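Local coordinates for protein separin (PDB 5U1T) that cleaves the cohesin subunit MCD1/SCC1 as a caspase-like cysteine protease at the onset of anaphase, freeing sister chromatids to separate, and is held inactive by securin beforehand, at residues D762-K765 against A766-A770; A870-T873 against S874-F878; D811-F814 against Y815-L819; K666-L669 against Q670-N674; Q1021-E1024 against L1025-L1029. All blocks are in the same frame, centred on the assembly; numbering follows the deposited sequence.

Contact 1. Residues D762-K765 against A766-A770; sequences DCRK and AQNLA
Arg764 reaches along helix 756-775 toward Gln767 and Asn768, about one turn further on. Its chain bends at chi2 and chi3 (-80° and -53°) and so folds over the helix, which puts NH2 3.3 Å from Gln767 OE1 and NH1 3.6 Å from Asn768 OD1. Both amides stand nearly perpendicular to the guanidinium plane, whose edge meets Gln767 CB. The firmer partners lie beyond: NE donates to the backbone of the chain of another protein, Tyr1095 makes a cation-pi contact with the guanidinium, and the carbonyl oxygen of Tyr1095 accepts from Asn768 ND2. An arginine suits this place because one flat group can offer N-H bonds and a broad cationic surface at once.

The tight part is the buried side around Ala766, whose methyl lies against Asn744 of helix 729-752 and is small enough for that helix to come close. The backbone here is regular, with Ala766 N bonded to Asp762 O at 3.0 Å and Leu769 N to Lys765 O at 2.8 Å. Lys765 marks the looser, partly exposed side: its extended chain runs clear of 766-770 and lies on Phe743 and Phe1098. Helix 729-752, which supplies Phe743, also packs on Cys763 and Leu769 through Ala747 and Ile740, while helix 782-805 meets Cys763 and Gln767 through Gln798, Ser795, Phe796 and Leu799.

Contact 2. Residues A870-T873 against S874-F878; sequences ADIT and SLTMF
Asp871 OD1 is gripped by two donors at once: the backbone N of Ser874, 3.0 Å away, and the hydroxyl OG1 of Thr873, also at 3.0 Å. The first comes from above the carboxylate plane with a fairly straight N-H (161°), the second along the syn lone pair. The other oxygen, OD2, takes the hydroxyl of Ser874 at 2.6 Å from OG, again from above the plane. This is an N-cap: Asp871 stands just before helix 872-881 and accepts from an amide of its first turn. With CG swung away from the backbone N (chi1 -172°), the short carboxylate turns back over that turn. Aspartate suits the place, since its two oxygens can serve an amide and two hydroxyls together. An alanine here would remove both oxygens and would probably leave the Ser874 amide and the Thr873 and Ser874 hydroxyls without the carboxylate they share.

On another side of the turn the contact is apolar. Ile872 CD1 lies 3.9 Å from Leu875 CD2 and 3.8 Å from Thr876 CG2, the end of the isoleucine crossing both neighbours obliquely. In the backbone beside them Thr876 N makes a nearly straight bond (170°) to Ile872 O at 2.9 Å.

Arg834 of helix 829-845 adds a second layer, donating from NE to Ser874 OG and lying in a long, weak ion pair with Asp871. So many donors, together with the positive end of the helix dipole, would probably favour the charged carboxylate even though Asp871 is buried.

Contact 3. Residues D811-F814 against Y815-L819; sequences DCEF and YSKEL
Phe814 and Tyr815 form a T-shaped (edge-to-face) pair on helix 809-825, neighbours in sequence whose rings stand almost perpendicular, with centroids 5.5 Å apart and planes at 88°. Phe814 brings its edge: CD1 sits 3.9 Å from Tyr815 CD1, over one face of the tyrosine ring and toward its rim. The two first torsions differ, Phe814 CG lying anti to the backbone N (chi1 179°) and Tyr815 CG beside it, which is what lets adjacent residues meet this way. Along the helix, Glu818 lies side by side with Phe814, its CG 3.8 Å from CE1, the aliphatic part of an acidic residue serving as packing. Glu813 OE2 makes a long salt bridge to Lys817, 4.0 Å from NZ, with Lys817 CE nearer to OE2 at 3.7 Å.

The outer partners follow. Tyr815 OH bonds to an acidic side chain of the chain of another protein, and Phe814 meets an aromatic ring of that chain. Arg821 holds Glu818 OE1 in a salt bridge, and the same oxygen bonds to an aromatic side chain of the other protein. Tyrosine thus suits a place that needs both a packing face and a hydroxyl. Glu813, in turn, is positioned from helix 829-845, its OE1 hydrogen-bonded to Tyr842 OH.

Contact 4. Residues K666-L669 against Q670-N674; sequences KNQL and QKTMN
The amide of Gln670 has Lys666 beside it, with CE of the lysine 3.5 Å from OE1. The amide of Asn667 runs alongside and points the same way, yet the two amide planes are turned 85° apart, so they do not stack. The lysine chain is extended, its CG turned away from the backbone N (chi1 162°), and it lies along the glutamine as an aliphatic rod. Its ammonium is used further off, donating from NZ to the carbonyl oxygen of Leu695 and sitting in a cation-pi contact with Trp696.

This flank of helix 659-672, one of a run of successive helices in the helical part of the protein, faces the segment around Leu690, Leu695 and Trp696. On another side Leu669 packs on Leu650 and Asp646 of helix 642-655 and on His686 of helix 680-689.

Late in the helix the exposed Thr672 grips one carbonyl twice. Gln668 O accepts from Thr672 N at 2.9 Å and from the hydroxyl OG1 at 3.0 Å; the amide comes nearly head-on, the hydroxyl from above the carbonyl plane. Threonine can do this because its OG1 sits between the backbone N and the carbonyl carbon (chi1 64°), where it faces the carbonyl of the preceding turn.

Contact 5. Residues Q1021-E1024 against L1025-L1029; sequences QMKE and LLESL
The backbone carries regular bonds from Leu1025 N to Gln1021 O (2.9 Å) and from Leu1026 N to Met1022 O (3.1 Å), but further along Glu1027 N divides weakly between Lys1023 O and Glu1024 O, and Ser1028 N makes only a weak bond to Glu1024 O. This is the closing stretch of helix 1012-1028, and a salt-bridge network of Lys1023, Glu1024 and Glu1027 lies along its outer side.

Lys1023 is the hub. Its chain leaves extended but bends at chi3 and chi4 (109° and -65°), which curls the ammonium back between the two acids: NZ stands 3.5 Å from Glu1024 OE2 and a long 3.7 Å from Glu1027 OE2. The lower part of the chain also packs on the glutamate, with CG 3.4 Å from Glu1027 OE1. The two carboxylates have their OE2 atoms 5.5 Å apart, and the lysine charge between them probably eases their mutual repulsion. A methionine in place of Lys1023 would keep much of the length but is likely to leave both glutamates without their counter-charge.

The inner side is apolar. Met1022 CE lies 4.1 Å from Leu1026 CD1, the flexible thioether chain crossing the branched leucine one turn on, and the two residues pack against helix 1036-1054 through Leu1045, Thr1049 and Ile1042. Leu1025 and Gln1021 meet Met938 of helix 927-946. Near the end of the helix, Ser1028 OG donates to Leu1025 O at 2.8 Å.

Each of the five is a local contact along or at the end of one helix, and no two share a helix. Along the chain they come in the order contact 4 (helix 659-672), contact 1 (756-775), contact 3 (809-825), contact 2 (872-881) and contact 5 (1012-1028). Contacts 1 and 3 alone touch, Arg764 CD packing 3.6 Å from Tyr815 OH; their centres are about 16 Å apart, and both reach the chain of another protein. The other pairs keep nearest atoms about 13 Å or more apart, and the centres of contacts 4 and 5 stand about 43 Å apart. They therefore sample an elongated helical region, with contacts 1 and 3 adjoining on a face that receives a partner protein.

Contact 1. Residues D762-K765 against A766-A770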
loop_
_atom_site.group_PDB
_atom_site.type_symbol
_atom_site.label_atom_id
_atom_site.label_comp_id
_atom_site.label_asym_id
_atom_site.label_seq_id
_atom_site.Cartn_x
_atom_site.Cartn_y
_atom_site.Cartn_z
ATOM N N ASP A 762 12.307 -10.837 -4.771
ATOM C CA ASP A 762 11.906 -9.577 -4.161
ATOM C C ASP A 762 10.405 -9.539 -3.937
ATOM O O ASP A 762 9.940 -9.437 -2.795
ATOM C CB ASP A 762 12.331 -8.396 -5.026
ATOM C CG ASP A 762 13.810 -8.107 -4.921
ATOM O OD1 ASP A 762 14.494 -8.715 -4.065
ATOM O OD2 ASP A 762 14.297 -7.255 -5.695
ATOM N N CYS A 763 9.667 -9.612 -5.038
ATOM C CA CYS A 763 8.214 -9.747 -5.036
ATOM C C CYS A 763 7.670 -10.659 -3.951
ATOM O O CYS A 763 6.648 -10.363 -3.345
ATOM C CB CYS A 763 7.744 -10.288 -6.385
ATOM S SG CYS A 763 7.020 -9.059 -7.420
ATOM N N ARG A 764 8.345 -11.779 -3.724
ATOM C CA ARG A 764 7.863 -12.765 -2.766
ATOM C C ARG A 764 8.144 -12.330 -1.326
ATOM O O ARG A 764 7.392 -12.669 -0.421
ATOM C CB ARG A 764 8.488 -14.133 -3.054
ATOM C CG ARG A 764 8.101 -14.713 -4.429
ATOM C CD ARG A 764 6.721 -15.356 -4.432
ATOM N NE ARG A 764 6.635 -16.330 -3.353
ATOM C CZ ARG A 764 6.029 -16.097 -2.193
ATOM N NH1 ARG A 764 6.027 -17.036 -1.253
ATOM N NH2 ARG A 764 5.429 -14.928 -1.968
ATOM N N LYS A 765 9.222 -11.581 -1.120
ATOM C CA LYS A 765 9.481 -10.984 0.175
ATOM C C LYS A 765 8.396 -9.963 0.491
ATOM O O LYS A 765 7.896 -9.898 1.615
ATOM C CB LYS A 765 10.844 -10.314 0.207
ATOM C CG LYS A 765 11.999 -11.241 0.065
ATOM C CD LYS A 765 13.281 -10.442 0.041
ATOM C CE LYS A 765 14.467 -11.339 -0.227
ATOM N NZ LYS A 765 15.706 -10.552 -0.408
ATOM N N ALA A 766 8.049 -9.166 -0.516
ATOM C CA ALA A 766 7.030 -8.148 -0.379
ATOM C C ALA A 766 5.726 -8.791 0.061
ATOM O O ALA A 766 5.036 -8.280 0.933
ATOM C CB ALA A 766 6.849 -7.395 -1.674
ATOM N N GLN A 767 5.399 -9.930 -0.523
ATOM C CA GLN A 767 4.166 -10.617 -0.175
ATOM C C GLN A 767 4.231 -11.293 1.185
ATOM O O GLN A 767 3.228 -11.397 1.882
ATOM C CB GLN A 767 3.830 -11.653 -1.232
ATOM C CG GLN A 767 3.228 -11.067 -2.455
ATOM C CD GLN A 767 2.450 -12.100 -3.232
ATOM O OE1 GLN A 767 2.873 -13.270 -3.346
ATOM N NE2 GLN A 767 1.288 -11.688 -3.766
ATOM N N ASN A 768 5.404 -11.774 1.561
ATOM C CA ASN A 768 5.530 -12.405 2.857
ATOM C C ASN A 768 5.461 -11.366 3.970
ATOM O O ASN A 768 4.897 -11.626 5.030
ATOM C CB ASN A 768 6.825 -13.218 2.935
ATOM C CG ASN A 768 6.763 -14.485 2.093
ATOM O OD1 ASN A 768 5.685 -14.926 1.691
ATOM N ND2 ASN A 768 7.920 -15.074 1.822
ATOM N N LEU A 769 5.998 -10.195 3.718
ATOM C CA LEU A 769 5.950 -9.150 4.699
ATOM C C LEU A 769 4.533 -8.708 4.903
ATOM O O LEU A 769 4.129 -8.397 5.992
ATOM C CB LEU A 769 6.757 -7.960 4.237
ATOM C CG LEU A 769 8.244 -7.995 4.484
ATOM C CD1 LEU A 769 8.793 -6.670 4.055
ATOM C CD2 LEU A 769 8.539 -8.203 5.941
ATOM N N ALA A 770 3.751 -8.715 3.845
ATOM C CA ALA A 770 2.379 -8.300 3.927
ATOM C C ALA A 770 1.555 -9.305 4.683
ATOM O O ALA A 770 0.606 -8.952 5.327
ATOM C CB ALA A 770 1.818 -8.072 2.546
#

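Contact 2. Residues A870-T873 against S874-F878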
loop_
_atom_site.group_PDB
_atom_site.type_symbol
_atom_site.label_atom_id
_atom_site.label_comp_id
_atom_site.label_asym_id
_atom_site.label_seq_id
_atom_site.Cartn_x
_atom_site.Cartn_y
_atom_site.Cartn_z
ATOM N N ALA A 870 -11.366 13.215 -12.634
ATOM C CA ALA A 870 -10.301 13.458 -11.661
ATOM C C ALA A 870 -9.110 12.497 -11.795
ATOM O O ALA A 870 -7.953 12.886 -11.593
ATOM C CB ALA A 870 -10.865 13.387 -10.249
ATOM N N ASP A 871 -9.409 11.239 -12.122
ATOM C CA ASP A 871 -8.390 10.201 -12.306
ATOM C C ASP A 871 -8.047 9.924 -13.794
ATOM O O ASP A 871 -8.645 9.048 -14.424
ATOM C CB ASP A 871 -8.854 8.910 -11.639
ATOM C CG ASP A 871 -7.780 7.854 -11.610
ATOM O OD1 ASP A 871 -6.689 8.072 -12.186
ATOM O OD2 ASP A 871 -8.032 6.786 -11.009
ATOM N N ILE A 872 -7.072 10.650 -14.335
ATOM C CA ILE A 872 -6.776 10.542 -15.766
ATOM C C ILE A 872 -6.133 9.187 -16.093
ATOM O O ILE A 872 -6.406 8.621 -17.136
ATOM C CB ILE A 872 -5.867 11.701 -16.272
ATOM C CG1 ILE A 872 -5.689 11.619 -17.793
ATOM C CG2 ILE A 872 -4.511 11.694 -15.598
ATOM C CD1 ILE A 872 -6.988 11.486 -18.576
ATOM N N THR A 873 -5.325 8.654 -15.185
ATOM C CA THR A 873 -4.685 7.375 -15.419
ATOM C C THR A 873 -5.699 6.208 -15.410
ATOM O O THR A 873 -5.520 5.248 -16.160
ATOM C CB THR A 873 -3.530 7.116 -14.411
ATOM O OG1 THR A 873 -4.019 7.127 -13.074
ATOM C CG2 THR A 873 -2.463 8.181 -14.532
ATOM N N SER A 874 -6.773 6.277 -14.623
ATOM C CA SER A 874 -7.829 5.272 -14.755
ATOM C C SER A 874 -8.680 5.474 -16.007
ATOM O O SER A 874 -9.225 4.512 -16.544
ATOM C CB SER A 874 -8.766 5.263 -13.547
ATOM O OG SER A 874 -8.195 4.620 -12.438
ATOM N N LEU A 875 -8.826 6.719 -16.449
ATOM C CA LEU A 875 -9.662 7.034 -17.612
ATOM C C LEU A 875 -9.006 6.553 -18.906
ATOM O O LEU A 875 -9.668 5.944 -19.763
ATOM C CB LEU A 875 -9.947 8.532 -17.702
ATOM C CG LEU A 875 -10.733 8.953 -18.946
ATOM C CD1 LEU A 875 -12.161 8.421 -18.962
ATOM C CD2 LEU A 875 -10.708 10.460 -19.104
ATOM N N THR A 876 -7.709 6.826 -19.049
ATOM C CA THR A 876 -6.990 6.381 -20.232
ATOM C C THR A 876 -6.976 4.852 -20.286
ATOM O O THR A 876 -7.114 4.272 -21.366
ATOM C CB THR A 876 -5.563 6.938 -20.278
ATOM O OG1 THR A 876 -4.865 6.595 -19.081
ATOM C CG2 THR A 876 -5.611 8.451 -20.424
ATOM N N MET A 877 -6.860 4.203 -19.125
ATOM C CA MET A 877 -6.974 2.752 -19.084
ATOM C C MET A 877 -8.349 2.293 -19.551
ATOM O O MET A 877 -8.477 1.301 -20.263
ATOM C CB MET A 877 -6.705 2.214 -17.688
ATOM C CG MET A 877 -5.271 2.359 -17.243
ATOM S SD MET A 877 -5.009 1.683 -15.596
ATOM C CE MET A 877 -3.255 2.008 -15.438
ATOM N N PHE A 878 -9.382 3.020 -19.156
ATOM C CA PHE A 878 -10.722 2.648 -19.571
ATOM C C PHE A 878 -10.888 2.863 -21.082
ATOM O O PHE A 878 -11.438 2.004 -21.772
ATOM C CB PHE A 878 -11.755 3.445 -18.776
ATOM C CG PHE A 878 -13.182 3.205 -19.191
ATOM C CD1 PHE A 878 -13.861 2.065 -18.788
ATOM C CD2 PHE A 878 -13.861 4.140 -19.958
ATOM C CE1 PHE A 878 -15.194 1.855 -19.158
ATOM C CE2 PHE A 878 -15.184 3.932 -20.324
ATOM C CZ PHE A 878 -15.851 2.794 -19.926
#

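Contact 3. Residues D811-F814 against Y815-L819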
loop_
_atom_site.group_PDB
_atom_site.type_symbol
_atom_site.label_atom_id
_atom_site.label_comp_id
_atom_site.label_asym_id
_atom_site.label_seq_id
_atom_site.Cartn_x
_atom_site.Cartn_y
_atom_site.Cartn_z
ATOM N N ASP A 811 2.460 -20.314 -13.808
ATOM C CA ASP A 811 2.503 -19.454 -12.631
ATOM C C ASP A 811 1.535 -18.305 -12.758
ATOM O O ASP A 811 1.058 -17.780 -11.763
ATOM C CB ASP A 811 3.902 -18.901 -12.405
ATOM C CG ASP A 811 4.913 -19.981 -12.127
ATOM O OD1 ASP A 811 5.080 -20.333 -10.943
ATOM O OD2 ASP A 811 5.540 -20.472 -13.084
ATOM N N CYS A 812 1.264 -17.910 -13.992
ATOM C CA CYS A 812 0.357 -16.810 -14.240
ATOM C C CYS A 812 -1.055 -17.210 -13.871
ATOM O O CYS A 812 -1.793 -16.442 -13.245
ATOM C CB CYS A 812 0.432 -16.372 -15.703
ATOM S SG CYS A 812 1.853 -15.322 -16.059
ATOM N N GLU A 813 -1.422 -18.425 -14.258
ATOM C CA GLU A 813 -2.721 -18.948 -13.894
ATOM C C GLU A 813 -2.864 -18.971 -12.387
ATOM O O GLU A 813 -3.910 -18.611 -11.863
ATOM C CB GLU A 813 -2.928 -20.345 -14.460
ATOM C CG GLU A 813 -3.304 -20.363 -15.917
ATOM C CD GLU A 813 -4.558 -19.559 -16.218
ATOM O OE1 GLU A 813 -4.433 -18.434 -16.743
ATOM O OE2 GLU A 813 -5.672 -20.057 -15.950
ATOM N N PHE A 814 -1.809 -19.379 -11.687
ATOM C CA PHE A 814 -1.891 -19.510 -10.240
ATOM C C PHE A 814 -2.140 -18.157 -9.584
ATOM O O PHE A 814 -3.034 -17.998 -8.741
ATOM C CB PHE A 814 -0.615 -20.129 -9.676
ATOM C CG PHE A 814 -0.635 -20.278 -8.181
ATOM C CD1 PHE A 814 -0.204 -19.237 -7.353
ATOM C CD2 PHE A 814 -1.094 -21.445 -7.596
ATOM C CE1 PHE A 814 -0.232 -19.364 -5.959
ATOM C CE2 PHE A 814 -1.117 -21.580 -6.210
ATOM C CZ PHE A 814 -0.688 -20.535 -5.391
ATOM N N TYR A 815 -1.326 -17.184 -9.980
ATOM C CA TYR A 815 -1.371 -15.872 -9.378
ATOM C C TYR A 815 -2.648 -15.143 -9.746
ATOM O O TYR A 815 -3.287 -14.537 -8.893
ATOM C CB TYR A 815 -0.137 -15.091 -9.788
ATOM C CG TYR A 815 1.045 -15.522 -8.982
ATOM C CD1 TYR A 815 0.973 -15.549 -7.604
ATOM C CD2 TYR A 815 2.221 -15.945 -9.581
ATOM C CE1 TYR A 815 2.043 -15.947 -6.843
ATOM C CE2 TYR A 815 3.308 -16.355 -8.819
ATOM C CZ TYR A 815 3.202 -16.353 -7.447
ATOM O OH TYR A 815 4.257 -16.752 -6.659
ATOM N N SER A 816 -3.030 -15.237 -11.012
ATOM C CA SER A 816 -4.214 -14.541 -11.486
ATOM C C SER A 816 -5.425 -15.086 -10.753
ATOM O O SER A 816 -6.339 -14.340 -10.406
ATOM C CB SER A 816 -4.383 -14.671 -13.012
ATOM O OG SER A 816 -4.960 -15.909 -13.383
ATOM N N LYS A 817 -5.414 -16.384 -10.490
ATOM C CA LYS A 817 -6.460 -16.981 -9.677
ATOM C C LYS A 817 -6.450 -16.475 -8.220
ATOM O O LYS A 817 -7.500 -16.202 -7.650
ATOM C CB LYS A 817 -6.339 -18.496 -9.719
ATOM C CG LYS A 817 -6.905 -19.099 -10.986
ATOM C CD LYS A 817 -6.370 -20.499 -11.222
ATOM C CE LYS A 817 -6.777 -21.019 -12.599
ATOM N NZ LYS A 817 -6.288 -22.421 -12.840
ATOM N N GLU A 818 -5.276 -16.343 -7.621
ATOM C CA GLU A 818 -5.213 -15.849 -6.261
ATOM C C GLU A 818 -5.707 -14.417 -6.219
ATOM O O GLU A 818 -6.455 -14.042 -5.329
ATOM C CB GLU A 818 -3.794 -15.942 -5.703
ATOM C CG GLU A 818 -3.405 -17.333 -5.237
ATOM C CD GLU A 818 -4.262 -17.800 -4.074
ATOM O OE1 GLU A 818 -4.301 -17.084 -3.039
ATOM O OE2 GLU A 818 -4.913 -18.870 -4.192
ATOM N N LEU A 819 -5.308 -13.615 -7.196
ATOM C CA LEU A 819 -5.665 -12.201 -7.195
ATOM C C LEU A 819 -7.159 -12.044 -7.386
ATOM O O LEU A 819 -7.811 -11.272 -6.683
ATOM C CB LEU A 819 -4.902 -11.449 -8.289
ATOM C CG LEU A 819 -5.526 -10.179 -8.872
ATOM C CD1 LEU A 819 -5.597 -9.109 -7.829
ATOM C CD2 LEU A 819 -4.709 -9.708 -10.044
#

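Contact 4. Residues K666-L669 against Q670-N674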
loop_
_atom_site.group_PDB
_atom_site.type_symbol
_atom_site.label_atom_id
_atom_site.label_comp_id
_atom_site.label_asym_id
_atom_site.label_seq_id
_atom_site.Cartn_x
_atom_site.Cartn_y
_atom_site.Cartn_z
ATOM N N LYS A 666 12.865 15.551 -5.724
ATOM C CA LYS A 666 13.792 14.589 -5.122
ATOM C C LYS A 666 14.986 15.257 -4.476
ATOM O O LYS A 666 15.205 15.113 -3.277
ATOM C CB LYS A 666 14.316 13.576 -6.153
ATOM C CG LYS A 666 15.610 12.829 -5.700
ATOM C CD LYS A 666 16.098 11.809 -6.742
ATOM C CE LYS A 666 17.221 10.900 -6.220
ATOM N NZ LYS A 666 17.447 9.715 -7.132
ATOM N N ASN A 667 15.766 15.981 -5.274
ATOM C CA ASN A 667 17.074 16.426 -4.818
ATOM C C ASN A 667 16.990 17.597 -3.866
ATOM O O ASN A 667 17.913 17.807 -3.084
ATOM C CB ASN A 667 17.972 16.762 -6.007
ATOM C CG ASN A 667 18.388 15.516 -6.783
ATOM O OD1 ASN A 667 17.737 15.126 -7.760
ATOM N ND2 ASN A 667 19.464 14.868 -6.330
ATOM N N GLN A 668 15.893 18.349 -3.912
ATOM C CA GLN A 668 15.686 19.382 -2.905
ATOM C C GLN A 668 15.477 18.698 -1.556
ATOM O O GLN A 668 16.250 18.899 -0.621
ATOM C CB GLN A 668 14.502 20.286 -3.256
ATOM C CG GLN A 668 14.775 21.246 -4.408
ATOM C CD GLN A 668 15.904 22.245 -4.118
ATOM O OE1 GLN A 668 15.905 22.928 -3.085
ATOM N NE2 GLN A 668 16.873 22.330 -5.040
ATOM N N LEU A 669 14.443 17.864 -1.485
ATOM C CA LEU A 669 14.116 17.098 -0.284
ATOM C C LEU A 669 15.338 16.428 0.360
ATOM O O LEU A 669 15.548 16.551 1.576
ATOM C CB LEU A 669 13.057 16.034 -0.607
ATOM C CG LEU A 669 11.626 16.505 -0.893
ATOM C CD1 LEU A 669 10.666 15.314 -1.023
ATOM C CD2 LEU A 669 11.140 17.481 0.170
ATOM N N GLN A 670 16.138 15.732 -0.451
ATOM C CA GLN A 670 17.312 15.004 0.043
ATOM C C GLN A 670 18.278 15.909 0.811
ATOM O O GLN A 670 18.758 15.545 1.891
ATOM C CB GLN A 670 18.057 14.324 -1.116
ATOM C CG GLN A 670 17.984 12.805 -1.089
ATOM C CD GLN A 670 18.356 12.175 -2.421
ATOM O OE1 GLN A 670 17.878 11.086 -2.756
ATOM N NE2 GLN A 670 19.220 12.854 -3.190
ATOM N N LYS A 671 18.554 17.092 0.268
ATOM C CA LYS A 671 19.511 17.982 0.908
ATOM C C LYS A 671 18.871 18.728 2.074
ATOM O O LYS A 671 19.485 18.878 3.133
ATOM C CB LYS A 671 20.094 18.980 -0.098
ATOM C CG LYS A 671 20.591 18.365 -1.422
ATOM C CD LYS A 671 21.291 17.013 -1.237
ATOM C CE LYS A 671 21.936 16.535 -2.532
ATOM N NZ LYS A 671 23.117 17.395 -2.860
ATOM N N THR A 672 17.626 19.164 1.888
ATOM C CA THR A 672 16.982 20.088 2.824
ATOM C C THR A 672 16.517 19.488 4.167
ATOM O O THR A 672 15.952 20.205 4.998
ATOM C CB THR A 672 15.758 20.756 2.166
ATOM O OG1 THR A 672 14.776 19.762 1.861
ATOM C CG2 THR A 672 16.161 21.484 0.887
ATOM N N MET A 673 16.752 18.193 4.386
ATOM C CA MET A 673 16.314 17.543 5.626
ATOM C C MET A 673 17.255 16.444 6.087
ATOM O O MET A 673 17.574 15.540 5.314
ATOM C CB MET A 673 14.913 16.961 5.453
ATOM C CG MET A 673 14.466 16.010 6.582
ATOM S SD MET A 673 14.584 14.260 6.105
ATOM C CE MET A 673 13.208 13.579 7.039
ATOM N N ASN A 674 17.676 16.515 7.351
ATOM C CA ASN A 674 18.583 15.515 7.894
ATOM C C ASN A 674 17.779 14.408 8.567
ATOM O O ASN A 674 16.713 14.654 9.119
ATOM C CB ASN A 674 19.615 16.155 8.845
ATOM C CG ASN A 674 19.139 16.251 10.285
ATOM O OD1 ASN A 674 17.961 16.477 10.554
ATOM N ND2 ASN A 674 20.073 16.100 11.225
#

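Contact 5. Residues Q1021-E1024 against L1025-L1029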
loop_
_atom_site.group_PDB
_atom_site.type_symbol
_atom_site.label_atom_id
_atom_site.label_comp_id
_atom_site.label_asym_id
_atom_site.label_seq_id
_atom_site.Cartn_x
_atom_site.Cartn_y
_atom_site.Cartn_z
ATOM N N GLN A 1021 18.786 -2.439 -43.814
ATOM C CA GLN A 1021 18.476 -1.516 -42.751
ATOM C C GLN A 1021 17.712 -2.251 -41.662
ATOM O O GLN A 1021 18.002 -2.122 -40.469
ATOM C CB GLN A 1021 17.657 -0.352 -43.307
ATOM C CG GLN A 1021 17.569 0.883 -42.426
ATOM C CD GLN A 1021 16.467 1.828 -42.894
ATOM O OE1 GLN A 1021 15.515 1.409 -43.573
ATOM N NE2 GLN A 1021 16.584 3.103 -42.535
ATOM N N MET A 1022 16.729 -3.029 -42.096
ATOM C CA MET A 1022 15.964 -3.886 -41.218
ATOM C C MET A 1022 16.858 -4.953 -40.559
ATOM O O MET A 1022 16.695 -5.256 -39.383
ATOM C CB MET A 1022 14.823 -4.534 -42.004
ATOM C CG MET A 1022 13.782 -5.254 -41.162
ATOM S SD MET A 1022 12.741 -4.146 -40.168
ATOM C CE MET A 1022 12.077 -5.322 -39.004
ATOM N N LYS A 1023 17.799 -5.513 -41.308
ATOM C CA LYS A 1023 18.715 -6.511 -40.768
ATOM C C LYS A 1023 19.507 -5.919 -39.605
ATOM O O LYS A 1023 19.681 -6.572 -38.578
ATOM C CB LYS A 1023 19.678 -7.034 -41.859
ATOM C CG LYS A 1023 20.659 -8.123 -41.375
ATOM C CD LYS A 1023 21.721 -8.528 -42.402
ATOM C CE LYS A 1023 23.145 -8.037 -42.021
ATOM N NZ LYS A 1023 23.371 -6.508 -41.987
ATOM N N GLU A 1024 19.969 -4.680 -39.766
ATOM C CA GLU A 1024 20.850 -4.045 -38.789
ATOM C C GLU A 1024 20.106 -3.453 -37.590
ATOM O O GLU A 1024 20.626 -3.425 -36.474
ATOM C CB GLU A 1024 21.679 -2.970 -39.475
ATOM C CG GLU A 1024 22.699 -3.578 -40.405
ATOM C CD GLU A 1024 23.133 -2.638 -41.516
ATOM O OE1 GLU A 1024 22.623 -1.492 -41.536
ATOM O OE2 GLU A 1024 23.976 -3.042 -42.362
ATOM N N LEU A 1025 18.892 -2.973 -37.823
ATOM C CA LEU A 1025 18.060 -2.492 -36.737
ATOM C C LEU A 1025 17.688 -3.660 -35.832
ATOM O O LEU A 1025 17.616 -3.504 -34.611
ATOM C CB LEU A 1025 16.808 -1.799 -37.276
ATOM C CG LEU A 1025 15.862 -1.279 -36.197
ATOM C CD1 LEU A 1025 16.575 -0.283 -35.293
ATOM C CD2 LEU A 1025 14.632 -0.670 -36.826
ATOM N N LEU A 1026 17.456 -4.829 -36.432
ATOM C CA LEU A 1026 17.126 -6.019 -35.656
ATOM C C LEU A 1026 18.348 -6.458 -34.866
ATOM O O LEU A 1026 18.233 -7.022 -33.781
ATOM C CB LEU A 1026 16.631 -7.158 -36.553
ATOM C CG LEU A 1026 15.183 -7.102 -37.034
ATOM C CD1 LEU A 1026 14.974 -8.061 -38.184
ATOM C CD2 LEU A 1026 14.236 -7.428 -35.900
ATOM N N GLU A 1027 19.525 -6.178 -35.405
ATOM C CA GLU A 1027 20.750 -6.630 -34.781
ATOM C C GLU A 1027 21.152 -5.702 -33.656
ATOM O O GLU A 1027 21.914 -6.077 -32.764
ATOM C CB GLU A 1027 21.869 -6.734 -35.817
ATOM C CG GLU A 1027 21.803 -7.996 -36.661
ATOM C CD GLU A 1027 22.473 -7.836 -38.014
ATOM O OE1 GLU A 1027 22.659 -8.864 -38.721
ATOM O OE2 GLU A 1027 22.814 -6.684 -38.379
ATOM N N SER A 1028 20.629 -4.485 -33.682
ATOM C CA SER A 1028 21.042 -3.503 -32.693
ATOM C C SER A 1028 20.417 -3.766 -31.330
ATOM O O SER A 1028 21.023 -3.433 -30.311
ATOM C CB SER A 1028 20.705 -2.082 -33.151
ATOM O OG SER A 1028 19.310 -1.843 -33.147
ATOM N N LEU A 1029 19.235 -4.377 -31.282
ATOM C CA LEU A 1029 18.518 -4.379 -30.022
ATOM C C LEU A 1029 18.990 -5.432 -29.016
ATOM O O LEU A 1029 19.413 -6.525 -29.373
ATOM C CB LEU A 1029 17.012 -4.494 -30.264
ATOM C CG LEU A 1029 16.382 -5.362 -31.320
ATOM C CD1 LEU A 1029 16.522 -6.783 -30.902
ATOM C CD2 LEU A 1029 14.922 -4.978 -31.406
#